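Long-range contacts in phiAB6 tailspike (Unidentified phage, PDB 5JS4), which probably fragments the exopolysaccharide of Acinetobacter baumannii, acting as a trimeric beta-helical tailspike of the phage: residues F694-R699 / H709-A714; S647-G652 / V713-T718; N625-V630 / S643-V648; S506-S511 / K537-P542. All coordinates share one frame; numbering follows the deposited sequence.

In the fold
Contacts 1, 2 and 3 gather in the C-terminal part of the chain, where two antiparallel sheets face one another, whereas contact 4 lies where the parallel beta-helix gives way to antiparallel strands. The three C-terminal contacts interlock: centres are about 15 Å apart for contacts 1 and 2, and about 11 Å for contacts 2 and 3, which share Ser647 and Val648. Phe694 of contact 1 meets Phe715 of contact 2, which also packs on Trp627 of contact 3. Contact 4 stands apart, its nearest atoms about 27 Å from contact 3. Its Pro542 packs on Asn531 of a second subunit, and Asn531 is one of the residues lining a malonate pocket.

Contact 1: F694-R699 / H709-A714; sequences FKVFWR and HRFTVA
Trp698 turns the NE1 edge of its indole onto one face of Phe711, and this overlap is the heart of a buried apolar contact between two sheets. The pair is T-shaped (edge-to-face): the five-membered ring of Trp698 and the phenyl ring of Phe711 have centroids 4.5 Å apart and planes 69° apart. Atom NE1 of Trp698 stands 3.3 Å above the plane of the Phe711 ring, over its centre, so the polar corner of the indole meets the pi cloud. On the benzo side, Trp698 CZ2 lies 3.8 Å from Phe711 CD2. Phe711 has its CG held between its own backbone N and carbonyl carbon (chi1 68°), and in this position the ring has one face under NE1. On the indole itself, Val696 CG1 rests against one face near the rim, and the same methyl approaches Phe711 CE2 at 4.3 Å. Further along, the two valines meet through Val696 CG2 and Val713 CG1, 4.3 Å apart, while Phe694 brings CZ to within 4.3 Å of Val713 CG2. The whole is a worked example of face-to-face sheet packing, in which Phe694, Val696 and Trp698 of one strand meet Phe711 and Val713 of the other without polar pairing. Tyr637 adds a further edge-to-face partner to Phe711, and His673 meets Trp698. Strand 690-699, flanked by 636-641 and 672-678, thus packs across strand 708-715, which runs between 602-615 and 654-661; the axes of segments 694-699 and 710-714 approach to 10.5 Å, their N-to-C directions 139° apart.

Contact 2: S647-G652 / V713-T718; sequences SVITNG and VAFTAT
The backbones of Ile649 and Ala717 run close together and are joined by an almost straight bond, Thr650 N to Ala717 O at 2.8 Å with an N-H...O angle of 174°. This is the margin of the beta sandwich, where the chain's last residues leave strand 708-715 and come alongside the short strand 649-650 of the facing sheet. A water also donates to Ala717 O at 2.8 Å. That water donates at the same time to Val648 O, so it bridges the two backbones beside the direct bond. CA-H...O contacts continue the pairing: Thr718 CA reaches Thr650 O at 3.3 Å, and Gly652 CA reaches Thr716 O at 3.4 Å. Among the side chains, Ile649 turns its two branches to different tasks. Its CD1 touches Phe715 CE2 at 3.9 Å, the side chains crossing at about a right angle, while CG2 lies 3.7 Å from Thr716 O. Asn651 directs OD1 to Arg710 of the third subunit, which also binds Gly652 O, linking this margin to a neighbouring subunit. Within the tail, Thr716 OG1 sits between its backbone N and carbonyl carbon (chi1 66°), accepts from His653 N, and donates to Thr718 O at 2.7 Å.

Contact 3: N625-V630 / S643-V648; sequences NGWKIV and SGNTSV
Asn645 brings its amide nitrogen to both the carbonyl of Gly626 and the indole face of Trp627, while its oxygen closes an Asx turn within its own loop. Its CG is anti to the backbone N (chi1 177°), which carries the amide away from the loop and over the start of strand 627-633. There ND2 donates to Gly626 O at 2.9 Å, arriving well above the carbonyl plane rather than along a lone pair. The same nitrogen stands 3.5 Å above the indole of Trp627, close to equally far from all six atoms of the benzo ring. Amide and ring planes are 85° apart, so the amide meets the aromatic face end-on instead of stacking on it. ND2 thus has two neighbours, the carbonyl oxygen of Gly626, which accepts its hydrogen bond, and the indole face of Trp627. Trp627 is itself steadied by NE1, which bonds Ala692 O, and its ring meets Phe715 edge-to-face. Further along the loop, Ser647 CB comes within 4.1 Å of Trp627 CH2. Asn625 O, next along the strand's approach, takes a bond from Asn597 of the second subunit. In the Asx turn, the backbone N of Ser647 reaches Asn645 OD1 at 2.9 Å.

Contact 4: S506-S511 / K537-P542; sequences SPTLDS and KMLMLP
Lys537 sends its ammonium group among three backbone carbonyls on the loop 506-511, which supply acceptors for this buried lysine. The shortest bond runs from NZ to Leu509 O at 2.7 Å. A second, to Ser506 O at 3.1 Å, lies in the carbonyl plane, and a third, to Pro507 O at 3.3 Å, is weak. The side chain is extended throughout, with CG anti to the backbone N (chi1 -178°), and this extension carries NZ from the strand to the loop. Ser506 O serves twice, because Leu509 N also bonds it at 3.2 Å to close a type I beta turn, so the lysine probably helps hold the turn. Ser511 OG is met elsewhere, by Lys535 O, while Ser511 CB packs on the foot of Lys537. Beside the polar group, Leu539 CD1 lies 3.8 Å from Pro507 CB, and Leu539 CD2 approaches Thr508 CA. The loop leads from strand 501-502 towards 519-523 and rests on strand 537-541, which is itself hydrogen-bonded between the antiparallel neighbours 526-530 and 544-547, with Ile557 of the second subunit packing on Lys537.

Contact 1: F694-R699 / H709-A714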
# COMPACT_ATOMS: atom_id res chain seq x y z
N PHE A 694 9.67 -55.16 -23.25
CA PHE A 694 10.77 -55.89 -23.87
C PHE A 694 11.16 -57.11 -23.03
O PHE A 694 10.88 -57.16 -21.83
CB PHE A 694 11.99 -54.98 -24.12
CG PHE A 694 12.53 -54.30 -22.88
CD1 PHE A 694 11.99 -53.11 -22.43
CD2 PHE A 694 13.63 -54.83 -22.21
CE1 PHE A 694 12.50 -52.47 -21.31
CE2 PHE A 694 14.14 -54.20 -21.08
CZ PHE A 694 13.58 -53.02 -20.63
N LYS A 695 11.76 -58.08 -23.71
CA LYS A 695 12.30 -59.27 -23.07
C LYS A 695 13.80 -59.10 -22.89
O LYS A 695 14.47 -58.50 -23.72
CB LYS A 695 12.04 -60.51 -23.91
CG LYS A 695 10.57 -60.86 -24.08
CD LYS A 695 10.40 -62.23 -24.72
CE LYS A 695 8.94 -62.57 -24.95
NZ LYS A 695 8.78 -63.92 -25.57
N VAL A 696 14.31 -59.66 -21.79
CA VAL A 696 15.73 -59.75 -21.52
C VAL A 696 16.11 -61.23 -21.50
O VAL A 696 15.46 -62.02 -20.81
CB VAL A 696 16.10 -59.12 -20.17
CG1 VAL A 696 17.61 -59.18 -19.93
CG2 VAL A 696 15.61 -57.69 -20.09
N PHE A 697 17.13 -61.58 -22.28
CA PHE A 697 17.65 -62.94 -22.37
C PHE A 697 19.03 -62.95 -21.73
O PHE A 697 19.86 -62.11 -22.06
CB PHE A 697 17.81 -63.37 -23.83
CG PHE A 697 16.51 -63.49 -24.59
CD1 PHE A 697 15.79 -62.35 -24.95
CD2 PHE A 697 16.03 -64.73 -24.98
CE1 PHE A 697 14.60 -62.46 -25.67
CE2 PHE A 697 14.85 -64.85 -25.70
CZ PHE A 697 14.13 -63.71 -26.03
N TRP A 698 19.26 -63.89 -20.81
CA TRP A 698 20.53 -64.01 -20.11
C TRP A 698 21.21 -65.33 -20.44
O TRP A 698 20.58 -66.39 -20.37
CB TRP A 698 20.32 -63.97 -18.61
CG TRP A 698 19.96 -62.63 -18.04
CD1 TRP A 698 18.73 -62.23 -17.62
CD2 TRP A 698 20.85 -61.54 -17.81
NE1 TRP A 698 18.79 -60.94 -17.13
CE2 TRP A 698 20.08 -60.49 -17.25
CE3 TRP A 698 22.22 -61.33 -18.02
CZ2 TRP A 698 20.64 -59.27 -16.89
CZ3 TRP A 698 22.77 -60.11 -17.67
CH2 TRP A 698 21.99 -59.10 -17.12
N ARG A 699 22.50 -65.28 -20.75
CA ARG A 699 23.27 -66.48 -21.08
C ARG A 699 24.63 -66.51 -20.39
O ARG A 699 25.22 -65.46 -20.12
CB ARG A 699 23.46 -66.59 -22.60
CG ARG A 699 22.14 -66.76 -23.35
CD ARG A 699 22.35 -66.83 -24.86
NE ARG A 699 21.07 -66.87 -25.56
CZ ARG A 699 20.32 -65.81 -25.86
NH1 ARG A 699 20.71 -64.58 -25.52
NH2 ARG A 699 19.17 -65.97 -26.50
N HIS A 709 19.46 -64.40 -10.11
CA HIS A 709 18.59 -64.24 -8.95
C HIS A 709 17.96 -62.86 -8.93
O HIS A 709 16.80 -62.69 -8.57
CB HIS A 709 19.40 -64.45 -7.67
CG HIS A 709 18.57 -64.78 -6.48
ND1 HIS A 709 17.87 -63.84 -5.77
CD2 HIS A 709 18.32 -65.97 -5.88
CE1 HIS A 709 17.23 -64.42 -4.78
NE2 HIS A 709 17.49 -65.72 -4.82
N ARG A 710 18.74 -61.86 -9.34
CA ARG A 710 18.32 -60.47 -9.28
C ARG A 710 19.06 -59.68 -10.36
O ARG A 710 20.24 -59.91 -10.60
CB ARG A 710 18.60 -59.89 -7.89
CG ARG A 710 18.37 -58.39 -7.72
CD ARG A 710 18.54 -57.97 -6.27
NE ARG A 710 18.43 -56.52 -6.09
CZ ARG A 710 17.50 -55.89 -5.36
NH1 ARG A 710 16.55 -56.55 -4.70
NH2 ARG A 710 17.53 -54.57 -5.29
N PHE A 711 18.34 -58.78 -11.02
CA PHE A 711 18.97 -57.85 -11.96
C PHE A 711 18.10 -56.62 -12.17
O PHE A 711 16.89 -56.65 -11.98
CB PHE A 711 19.28 -58.53 -13.30
CG PHE A 711 18.06 -58.91 -14.11
CD1 PHE A 711 17.45 -60.14 -13.92
CD2 PHE A 711 17.55 -58.06 -15.08
CE1 PHE A 711 16.34 -60.50 -14.66
CE2 PHE A 711 16.44 -58.41 -15.82
CZ PHE A 711 15.83 -59.64 -15.61
N THR A 712 18.75 -55.55 -12.60
CA THR A 712 18.13 -54.26 -12.82
C THR A 712 18.00 -54.00 -14.32
O THR A 712 18.81 -54.47 -15.11
CB THR A 712 19.03 -53.16 -12.22
OG1 THR A 712 19.09 -53.34 -10.79
CG2 THR A 712 18.53 -51.75 -12.54
N VAL A 713 16.95 -53.27 -14.69
CA VAL A 713 16.87 -52.64 -16.01
C VAL A 713 16.60 -51.15 -15.84
O VAL A 713 16.00 -50.72 -14.85
CB VAL A 713 15.79 -53.29 -16.91
CG1 VAL A 713 15.99 -54.79 -17.00
CG2 VAL A 713 14.38 -52.95 -16.44
N ALA A 714 17.04 -50.37 -16.82
CA ALA A 714 16.73 -48.95 -16.89
C ALA A 714 16.25 -48.67 -18.30
O ALA A 714 16.87 -49.11 -19.26
CB ALA A 714 17.96 -48.11 -16.55

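Contact 2: S647-G652 / V713-T718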
# COMPACT_ATOMS: atom_id res chain seq x y z
N SER A 647 -0.31 -47.64 -21.42
CA SER A 647 0.75 -46.75 -21.87
C SER A 647 1.77 -47.53 -22.69
O SER A 647 1.87 -48.75 -22.58
CB SER A 647 1.42 -46.08 -20.68
OG SER A 647 0.48 -45.32 -19.94
N VAL A 648 2.53 -46.81 -23.53
CA VAL A 648 3.48 -47.44 -24.43
C VAL A 648 4.86 -46.80 -24.34
O VAL A 648 5.02 -45.69 -23.82
CB VAL A 648 3.01 -47.40 -25.90
CG1 VAL A 648 1.65 -48.05 -26.04
CG2 VAL A 648 2.97 -45.97 -26.42
N ILE A 649 5.83 -47.55 -24.85
CA ILE A 649 7.18 -47.06 -25.09
C ILE A 649 7.28 -46.67 -26.56
O ILE A 649 6.90 -47.45 -27.43
CB ILE A 649 8.21 -48.17 -24.80
CG1 ILE A 649 8.20 -48.53 -23.31
CG2 ILE A 649 9.61 -47.76 -25.26
CD1 ILE A 649 8.81 -49.88 -23.01
N THR A 650 7.79 -45.47 -26.82
CA THR A 650 7.97 -45.01 -28.19
C THR A 650 9.44 -44.66 -28.40
O THR A 650 9.93 -43.67 -27.85
CB THR A 650 7.07 -43.81 -28.51
OG1 THR A 650 5.70 -44.15 -28.24
CG2 THR A 650 7.20 -43.40 -29.97
N ASN A 651 10.14 -45.49 -29.16
CA ASN A 651 11.52 -45.22 -29.55
C ASN A 651 12.42 -44.96 -28.35
O ASN A 651 13.21 -44.02 -28.35
CB ASN A 651 11.56 -44.03 -30.51
CG ASN A 651 12.87 -43.93 -31.27
OD1 ASN A 651 13.59 -44.92 -31.42
ND2 ASN A 651 13.16 -42.74 -31.78
N GLY A 652 12.27 -45.80 -27.33
CA GLY A 652 12.94 -45.61 -26.05
C GLY A 652 14.38 -46.09 -26.00
O GLY A 652 14.85 -46.80 -26.88
N VAL A 713 16.95 -53.27 -14.69
CA VAL A 713 16.87 -52.64 -16.01
C VAL A 713 16.60 -51.15 -15.84
O VAL A 713 16.00 -50.72 -14.85
CB VAL A 713 15.79 -53.29 -16.91
CG1 VAL A 713 15.99 -54.79 -17.00
CG2 VAL A 713 14.38 -52.95 -16.44
N ALA A 714 17.04 -50.37 -16.82
CA ALA A 714 16.73 -48.95 -16.89
C ALA A 714 16.25 -48.67 -18.30
O ALA A 714 16.87 -49.11 -19.26
CB ALA A 714 17.96 -48.11 -16.55
N PHE A 715 15.15 -47.95 -18.42
CA PHE A 715 14.62 -47.63 -19.74
C PHE A 715 13.82 -46.35 -19.74
O PHE A 715 13.40 -45.85 -18.69
CB PHE A 715 13.79 -48.80 -20.30
CG PHE A 715 12.51 -49.07 -19.55
CD1 PHE A 715 12.52 -49.75 -18.34
CD2 PHE A 715 11.28 -48.69 -20.08
CE1 PHE A 715 11.34 -50.02 -17.65
CE2 PHE A 715 10.10 -48.96 -19.40
CZ PHE A 715 10.13 -49.62 -18.19
N THR A 716 13.65 -45.79 -20.94
CA THR A 716 12.82 -44.61 -21.13
C THR A 716 11.65 -44.95 -22.04
O THR A 716 11.74 -45.85 -22.87
CB THR A 716 13.62 -43.44 -21.74
OG1 THR A 716 14.04 -43.76 -23.07
CG2 THR A 716 14.83 -43.11 -20.89
N ALA A 717 10.55 -44.21 -21.87
CA ALA A 717 9.34 -44.43 -22.66
C ALA A 717 9.29 -43.53 -23.89
O ALA A 717 8.40 -43.66 -24.72
CB ALA A 717 8.10 -44.23 -21.80
N THR A 718 10.25 -42.61 -23.99
CA THR A 718 10.42 -41.80 -25.20
C THR A 718 11.90 -41.71 -25.53
O THR A 718 12.75 -42.04 -24.71
CB THR A 718 9.87 -40.36 -25.06
OG1 THR A 718 10.75 -39.59 -24.23
CG2 THR A 718 8.47 -40.35 -24.49
O HOH W 1 5.68 -43.11 -24.46

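Contact 3: N625-V630 / S643-V648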
# COMPACT_ATOMS: atom_id res chain seq x y z
N ASN A 625 5.51 -47.87 -12.51
CA ASN A 625 4.69 -47.15 -13.48
C ASN A 625 3.85 -48.06 -14.37
O ASN A 625 3.53 -47.70 -15.50
CB ASN A 625 5.60 -46.26 -14.35
CG ASN A 625 4.90 -45.02 -14.87
OD1 ASN A 625 3.80 -44.68 -14.44
ND2 ASN A 625 5.54 -44.34 -15.81
N GLY A 626 3.51 -49.25 -13.86
CA GLY A 626 2.73 -50.22 -14.62
C GLY A 626 3.53 -51.29 -15.34
O GLY A 626 2.95 -52.10 -16.06
N TRP A 627 4.85 -51.28 -15.17
CA TRP A 627 5.72 -52.34 -15.67
C TRP A 627 6.29 -53.17 -14.52
O TRP A 627 6.63 -52.63 -13.47
CB TRP A 627 6.88 -51.77 -16.50
CG TRP A 627 6.49 -51.40 -17.89
CD1 TRP A 627 6.54 -52.20 -18.99
CD2 TRP A 627 5.97 -50.14 -18.33
NE1 TRP A 627 6.09 -51.51 -20.10
CE2 TRP A 627 5.72 -50.25 -19.72
CE3 TRP A 627 5.68 -48.93 -17.69
CZ2 TRP A 627 5.21 -49.19 -20.48
CZ3 TRP A 627 5.17 -47.88 -18.44
CH2 TRP A 627 4.94 -48.02 -19.82
N LYS A 628 6.39 -54.48 -14.74
CA LYS A 628 7.08 -55.39 -13.82
C LYS A 628 7.92 -56.36 -14.63
O LYS A 628 7.74 -56.48 -15.85
CB LYS A 628 6.08 -56.16 -12.94
CG LYS A 628 5.17 -57.11 -13.70
CD LYS A 628 4.33 -57.93 -12.74
CE LYS A 628 3.41 -58.87 -13.48
NZ LYS A 628 2.63 -59.71 -12.53
N ILE A 629 8.83 -57.06 -13.96
CA ILE A 629 9.66 -58.06 -14.62
C ILE A 629 9.26 -59.43 -14.12
O ILE A 629 9.22 -59.66 -12.91
CB ILE A 629 11.16 -57.84 -14.36
CG1 ILE A 629 11.55 -56.40 -14.68
CG2 ILE A 629 11.97 -58.84 -15.18
CD1 ILE A 629 13.02 -56.07 -14.46
N VAL A 630 8.96 -60.33 -15.05
CA VAL A 630 8.61 -61.70 -14.71
C VAL A 630 9.45 -62.68 -15.52
O VAL A 630 9.86 -62.38 -16.64
CB VAL A 630 7.11 -62.00 -14.95
CG1 VAL A 630 6.25 -61.11 -14.07
CG2 VAL A 630 6.74 -61.84 -16.41
N SER A 643 -2.00 -55.50 -15.99
CA SER A 643 -3.37 -55.24 -16.39
C SER A 643 -3.75 -53.79 -16.12
O SER A 643 -3.52 -53.28 -15.02
CB SER A 643 -4.33 -56.17 -15.65
OG SER A 643 -5.67 -55.94 -16.06
N GLY A 644 -4.29 -53.12 -17.13
CA GLY A 644 -4.73 -51.74 -17.00
C GLY A 644 -3.71 -50.73 -17.48
O GLY A 644 -4.05 -49.57 -17.73
N ASN A 645 -2.45 -51.14 -17.60
CA ASN A 645 -1.44 -50.25 -18.15
C ASN A 645 -1.52 -50.25 -19.67
O ASN A 645 -1.05 -51.19 -20.31
CB ASN A 645 -0.03 -50.66 -17.70
CG ASN A 645 1.04 -49.79 -18.32
OD1 ASN A 645 0.75 -48.75 -18.91
ND2 ASN A 645 2.29 -50.22 -18.20
N THR A 646 -2.11 -49.20 -20.23
CA THR A 646 -2.27 -49.05 -21.67
C THR A 646 -1.26 -48.08 -22.25
O THR A 646 -1.32 -47.73 -23.44
CB THR A 646 -3.69 -48.57 -22.02
OG1 THR A 646 -3.95 -47.32 -21.38
CG2 THR A 646 -4.73 -49.59 -21.58
N SER A 647 -0.31 -47.64 -21.42
CA SER A 647 0.75 -46.75 -21.87
C SER A 647 1.77 -47.53 -22.69
O SER A 647 1.87 -48.75 -22.58
CB SER A 647 1.42 -46.08 -20.68
OG SER A 647 0.48 -45.32 -19.94
N VAL A 648 2.53 -46.81 -23.53
CA VAL A 648 3.48 -47.44 -24.43
C VAL A 648 4.86 -46.80 -24.34
O VAL A 648 5.02 -45.69 -23.82
CB VAL A 648 3.01 -47.40 -25.90
CG1 VAL A 648 1.65 -48.05 -26.04
CG2 VAL A 648 2.97 -45.97 -26.42

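Contact 4: S506-S511 / K537-P542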
# COMPACT_ATOMS: atom_id res chain seq x y z
N SER A 506 5.50 -11.26 10.78
CA SER A 506 6.71 -11.11 9.96
C SER A 506 6.75 -12.15 8.84
O SER A 506 6.38 -13.30 9.06
CB SER A 506 7.98 -11.25 10.80
OG SER A 506 9.13 -11.17 9.98
N PRO A 507 7.23 -11.75 7.65
CA PRO A 507 7.37 -12.73 6.58
C PRO A 507 8.29 -13.91 6.94
O PRO A 507 8.08 -15.02 6.46
CB PRO A 507 7.97 -11.93 5.41
CG PRO A 507 7.77 -10.50 5.75
CD PRO A 507 7.64 -10.39 7.24
N THR A 508 9.28 -13.66 7.79
CA THR A 508 10.27 -14.68 8.13
C THR A 508 9.85 -15.56 9.31
O THR A 508 10.56 -16.50 9.66
CB THR A 508 11.63 -14.03 8.44
OG1 THR A 508 11.49 -13.09 9.51
CG2 THR A 508 12.16 -13.31 7.20
N LEU A 509 8.71 -15.26 9.92
CA LEU A 509 8.21 -16.06 11.03
C LEU A 509 7.82 -17.46 10.55
O LEU A 509 7.14 -17.60 9.53
CB LEU A 509 7.00 -15.38 11.68
CG LEU A 509 6.46 -16.01 12.96
CD1 LEU A 509 7.45 -15.83 14.10
CD2 LEU A 509 5.11 -15.42 13.32
N ASP A 510 8.23 -18.48 11.28
CA ASP A 510 7.86 -19.85 10.94
C ASP A 510 6.36 -20.03 11.12
O ASP A 510 5.75 -19.43 12.00
CB ASP A 510 8.64 -20.85 11.79
CG ASP A 510 8.58 -22.27 11.25
OD1 ASP A 510 8.15 -22.48 10.08
OD2 ASP A 510 8.98 -23.18 11.99
N SER A 511 5.77 -20.85 10.27
CA SER A 511 4.35 -21.16 10.36
C SER A 511 4.09 -22.17 11.47
O SER A 511 4.96 -22.96 11.83
CB SER A 511 3.84 -21.70 9.04
OG SER A 511 4.58 -22.85 8.67
N LYS A 537 3.31 -22.19 4.21
CA LYS A 537 3.71 -20.79 4.10
C LYS A 537 4.83 -20.71 3.07
O LYS A 537 5.78 -21.48 3.13
CB LYS A 537 4.19 -20.23 5.44
CG LYS A 537 4.58 -18.75 5.40
CD LYS A 537 4.82 -18.18 6.79
CE LYS A 537 5.12 -16.69 6.74
NZ LYS A 537 5.38 -16.11 8.09
N MET A 538 4.69 -19.78 2.13
CA MET A 538 5.76 -19.52 1.16
C MET A 538 6.35 -18.16 1.44
O MET A 538 5.63 -17.22 1.78
CB MET A 538 5.24 -19.57 -0.28
CG MET A 538 5.05 -20.97 -0.84
SD MET A 538 6.52 -22.03 -0.84
CE MET A 538 7.67 -21.06 -1.80
N LEU A 539 7.67 -18.07 1.28
CA LEU A 539 8.44 -16.86 1.54
C LEU A 539 9.44 -16.66 0.40
O LEU A 539 10.16 -17.59 0.05
CB LEU A 539 9.17 -17.01 2.87
CG LEU A 539 10.27 -16.01 3.24
CD1 LEU A 539 9.74 -14.60 3.31
CD2 LEU A 539 10.90 -16.42 4.56
N MET A 540 9.44 -15.47 -0.19
CA MET A 540 10.47 -15.08 -1.17
C MET A 540 11.41 -14.06 -0.53
O MET A 540 10.97 -13.08 0.07
CB MET A 540 9.86 -14.52 -2.47
CG MET A 540 10.91 -14.32 -3.57
SD MET A 540 10.32 -14.06 -5.26
CE MET A 540 10.14 -12.28 -5.27
N LEU A 541 12.71 -14.33 -0.67
CA LEU A 541 13.79 -13.49 -0.16
C LEU A 541 14.78 -13.26 -1.30
O LEU A 541 14.66 -13.88 -2.35
CB LEU A 541 14.50 -14.21 0.98
CG LEU A 541 13.69 -14.37 2.26
CD1 LEU A 541 14.31 -15.41 3.17
CD2 LEU A 541 13.55 -13.03 2.97
N PRO A 542 15.77 -12.37 -1.10
CA PRO A 542 16.74 -12.17 -2.17
C PRO A 542 17.45 -13.45 -2.62
O PRO A 542 17.82 -13.56 -3.78
CB PRO A 542 17.73 -11.18 -1.54
CG PRO A 542 16.88 -10.36 -0.64
CD PRO A 542 15.91 -11.35 -0.04